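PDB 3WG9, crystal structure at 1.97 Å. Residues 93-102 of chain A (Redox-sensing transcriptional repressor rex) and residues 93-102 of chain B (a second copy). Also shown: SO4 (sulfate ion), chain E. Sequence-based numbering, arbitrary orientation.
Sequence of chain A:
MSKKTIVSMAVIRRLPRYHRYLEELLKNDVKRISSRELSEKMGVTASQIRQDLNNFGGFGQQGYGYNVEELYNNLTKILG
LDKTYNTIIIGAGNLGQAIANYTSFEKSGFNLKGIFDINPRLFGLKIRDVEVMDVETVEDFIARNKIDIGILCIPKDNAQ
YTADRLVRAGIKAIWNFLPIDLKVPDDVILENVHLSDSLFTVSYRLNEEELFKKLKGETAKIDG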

# COMPACT_ATOMS: atom_id res chain seq x y z
N GLY A 93 3.76 13.76 -13.06
CA GLY A 93 3.29 14.62 -11.98
C GLY A 93 3.93 14.29 -10.66
O GLY A 93 4.95 13.57 -10.62
N ASN A 94 3.40 14.82 -9.52
CA ASN A 94 4.13 14.54 -8.26
C ASN A 94 4.27 13.02 -7.94
O ASN A 94 5.32 12.54 -7.57
CB ASN A 94 3.47 15.26 -7.09
CG ASN A 94 3.73 16.76 -7.15
OD1 ASN A 94 4.87 17.21 -7.08
ND2 ASN A 94 2.70 17.50 -7.29
N LEU A 95 3.19 12.29 -8.12
CA LEU A 95 3.21 10.84 -7.81
C LEU A 95 4.21 10.10 -8.72
O LEU A 95 5.11 9.37 -8.26
CB LEU A 95 1.79 10.29 -7.98
CG LEU A 95 1.67 8.77 -7.86
CD1 LEU A 95 2.17 8.30 -6.48
CD2 LEU A 95 0.27 8.35 -8.28
N GLY A 96 4.11 10.35 -10.03
CA GLY A 96 5.14 9.80 -10.93
C GLY A 96 6.56 10.09 -10.55
O GLY A 96 7.44 9.22 -10.62
N GLN A 97 6.84 11.34 -10.17
CA GLN A 97 8.22 11.67 -9.83
C GLN A 97 8.61 11.05 -8.51
O GLN A 97 9.73 10.56 -8.33
CB GLN A 97 8.35 13.21 -9.70
CG GLN A 97 8.25 13.93 -11.05
CD GLN A 97 8.45 15.44 -10.91
OE1 GLN A 97 9.39 15.89 -10.27
NE2 GLN A 97 7.52 16.20 -11.43
N ALA A 98 7.63 11.01 -7.59
CA ALA A 98 7.83 10.32 -6.30
C ALA A 98 8.24 8.86 -6.56
O ALA A 98 9.18 8.33 -5.97
CB ALA A 98 6.49 10.40 -5.47
N ILE A 99 7.54 8.21 -7.49
CA ILE A 99 7.83 6.81 -7.71
C ILE A 99 9.20 6.65 -8.44
O ILE A 99 9.97 5.72 -8.16
CB ILE A 99 6.70 6.12 -8.54
CG1 ILE A 99 5.34 6.16 -7.82
CG2 ILE A 99 7.09 4.67 -8.84
CD1 ILE A 99 5.42 5.69 -6.33
N ALA A 100 9.50 7.54 -9.37
CA ALA A 100 10.82 7.49 -10.03
C ALA A 100 11.95 7.64 -9.00
O ALA A 100 12.98 6.95 -9.08
CB ALA A 100 10.94 8.62 -11.11
N ASN A 101 11.74 8.51 -8.01
CA ASN A 101 12.75 8.78 -6.99
C ASN A 101 12.67 7.83 -5.81
O ASN A 101 13.41 8.03 -4.83
CB ASN A 101 12.67 10.25 -6.50
CG ASN A 101 13.24 11.25 -7.53
OD1 ASN A 101 14.43 11.23 -7.82
ND2 ASN A 101 12.37 12.06 -8.14
N TYR A 102 11.80 6.82 -5.88
CA TYR A 102 11.71 5.78 -4.84
C TYR A 102 12.78 4.72 -5.07
O TYR A 102 12.48 3.60 -5.47
CB TYR A 102 10.31 5.12 -4.74
CG TYR A 102 9.84 4.77 -3.32
CD1 TYR A 102 9.26 5.73 -2.48
CD2 TYR A 102 10.01 3.48 -2.82
CE1 TYR A 102 8.84 5.40 -1.16
CE2 TYR A 102 9.59 3.12 -1.52
CZ TYR A 102 8.99 4.09 -0.70
OH TYR A 102 8.63 3.75 0.58
N GLY B 93 8.41 17.58 -0.71
CA GLY B 93 8.75 17.05 -2.06
C GLY B 93 7.60 16.37 -2.78
O GLY B 93 6.44 16.43 -2.35
N ASN B 94 7.92 15.72 -3.90
CA ASN B 94 6.90 15.10 -4.73
C ASN B 94 5.98 14.14 -3.96
O ASN B 94 4.77 14.21 -4.09
CB ASN B 94 7.59 14.35 -5.89
CG ASN B 94 8.40 15.31 -6.77
OD1 ASN B 94 9.59 15.13 -6.94
ND2 ASN B 94 7.75 16.35 -7.29
N LEU B 95 6.58 13.25 -3.18
CA LEU B 95 5.81 12.28 -2.38
C LEU B 95 4.81 13.01 -1.48
O LEU B 95 3.61 12.74 -1.55
CB LEU B 95 6.76 11.38 -1.59
CG LEU B 95 6.01 10.30 -0.75
CD1 LEU B 95 5.11 9.44 -1.64
CD2 LEU B 95 7.04 9.42 0.02
N GLY B 96 5.28 13.99 -0.67
CA GLY B 96 4.37 14.70 0.24
C GLY B 96 3.25 15.42 -0.49
O GLY B 96 2.09 15.39 -0.06
N GLN B 97 3.56 16.07 -1.62
CA GLN B 97 2.50 16.70 -2.41
C GLN B 97 1.52 15.66 -2.95
O GLN B 97 0.30 15.92 -3.01
CB GLN B 97 3.12 17.52 -3.57
CG GLN B 97 4.07 18.63 -3.00
CD GLN B 97 4.68 19.50 -4.09
OE1 GLN B 97 3.94 19.95 -4.95
NE2 GLN B 97 6.01 19.61 -4.14
N ALA B 98 2.02 14.49 -3.34
CA ALA B 98 1.09 13.48 -3.93
C ALA B 98 0.17 12.97 -2.83
O ALA B 98 -1.02 12.65 -3.06
CB ALA B 98 1.86 12.30 -4.52
N ILE B 99 0.76 12.77 -1.65
CA ILE B 99 -0.07 12.30 -0.53
C ILE B 99 -1.03 13.40 -0.09
O ILE B 99 -2.20 13.14 0.22
CB ILE B 99 0.76 11.75 0.63
CG1 ILE B 99 1.58 10.57 0.14
CG2 ILE B 99 -0.18 11.31 1.83
CD1 ILE B 99 0.78 9.50 -0.67
N ALA B 100 -0.57 14.66 -0.10
CA ALA B 100 -1.46 15.76 0.16
C ALA B 100 -2.64 15.73 -0.83
O ALA B 100 -3.80 15.84 -0.41
CB ALA B 100 -0.71 17.10 0.12
N ASN B 101 -2.37 15.54 -2.12
CA ASN B 101 -3.43 15.39 -3.15
C ASN B 101 -4.33 14.16 -2.87
O ASN B 101 -5.55 14.25 -2.96
CB ASN B 101 -2.84 15.29 -4.59
CG ASN B 101 -1.96 16.51 -5.00
OD1 ASN B 101 -1.11 16.42 -5.94
ND2 ASN B 101 -2.18 17.66 -4.34
N TYR B 102 -3.75 13.03 -2.50
CA TYR B 102 -4.54 11.81 -2.25
C TYR B 102 -5.51 11.97 -1.04
O TYR B 102 -6.68 11.57 -1.10
CB TYR B 102 -3.59 10.61 -2.03
CG TYR B 102 -4.30 9.31 -1.82
CD1 TYR B 102 -4.64 8.52 -2.91
CD2 TYR B 102 -4.63 8.84 -0.51
CE1 TYR B 102 -5.36 7.31 -2.75
CE2 TYR B 102 -5.33 7.61 -0.33
CZ TYR B 102 -5.69 6.86 -1.47
OH TYR B 102 -6.36 5.65 -1.41
S SO4 E . -7.94 3.28 -3.09
O1 SO4 E . -7.24 4.56 -3.28
O2 SO4 E . -7.67 2.31 -4.19
O3 SO4 E . -7.45 2.72 -1.83
O4 SO4 E . -9.39 3.47 -2.96
O HOH W 1 9.75 18.03 -8.86

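The same short helix from two copies of the repressor packs against itself, its two axes approaching to 7.7 Å and their N-to-C directions 138° apart. The pairing is therefore closer to antiparallel than to parallel, and the register follows from it: Asn A94 lies opposite Asn B94, with CA atoms 4.5 Å apart, while Leu A95 pairs with Ala B98 and Ala A98 with Leu B95. Together the two stretches bury 435 Å².

Chain B begins with Gly B93, the N-cap residue. It makes no contact with chain A, but its carbonyl O accepts a hydrogen bond from the backbone N of Gln B97, 3.0 Å away, opening the series of i to i+4 bonds that runs through the helix.

Asn B94 contributes the most buried surface on its chain, as Asn A94 does on the other. The CA-to-CB bonds of both point toward the partner helix, and a direct hydrogen bond runs between the side chains: ND2 of Asn B94 donates to OD1 of Asn A94 at 3.0 Å, with a nearly straight angle of 162°. Asparagine suits this place because its amide carries a donor and an acceptor, so two identical residues can bond when they present opposite ends. The two rotamers share chi1 in the m well but differ in chi2, -62° in Asn A94 and 123° in Asn B94, so the pair departs from exact twofold symmetry. A water extends the polar network, accepting from Asn B94 ND2 at 3.0 Å and donating to Gln A97 OE1 at 2.6 Å. By contrast, Gln A97 OE1 and Asn B94 OD1, 3.4 Å apart, are two acceptors and do not bond. The CB of Asn B94 also packs on the backbone of Ala A98, reaching its N at 3.7 Å.

Leu B95 points sideways, and its CB meets the CB of Ala A98 at 4.0 Å. Both CB and, at 4.2 Å, CD1 of Leu B95 lie against the CB of Ala A98, so the leucine covers the small methyl group with apolar surface. Gly B96, on the far side of the helix, has no contact with chain A.

Gln B97 turns back toward the interface, its OE1 coming within 3.6 Å of Asn A94 OD1. Ala B98 then repeats the apolar pairing in reverse: its CB lies 4.0 Å from Leu A95 CB and 3.8 Å from Leu A95 N. Such contact with the opposing backbone shows how alanine's short side chain serves a close approach of helices. Gln B97 and Ala B98, with Asn B94 and Asn B101, form the hole that receives the side chain of Asn A94.

Ile B99 and Ala B100 are buried but make no contact with chain A. Asn B101 points toward it at the margin, its OD1 4.2 Å from Asn A94 ND2. Tyr B102, out of reach of chain A, donates from OH to sulfate O1 in a very short 2.3 Å hydrogen bond.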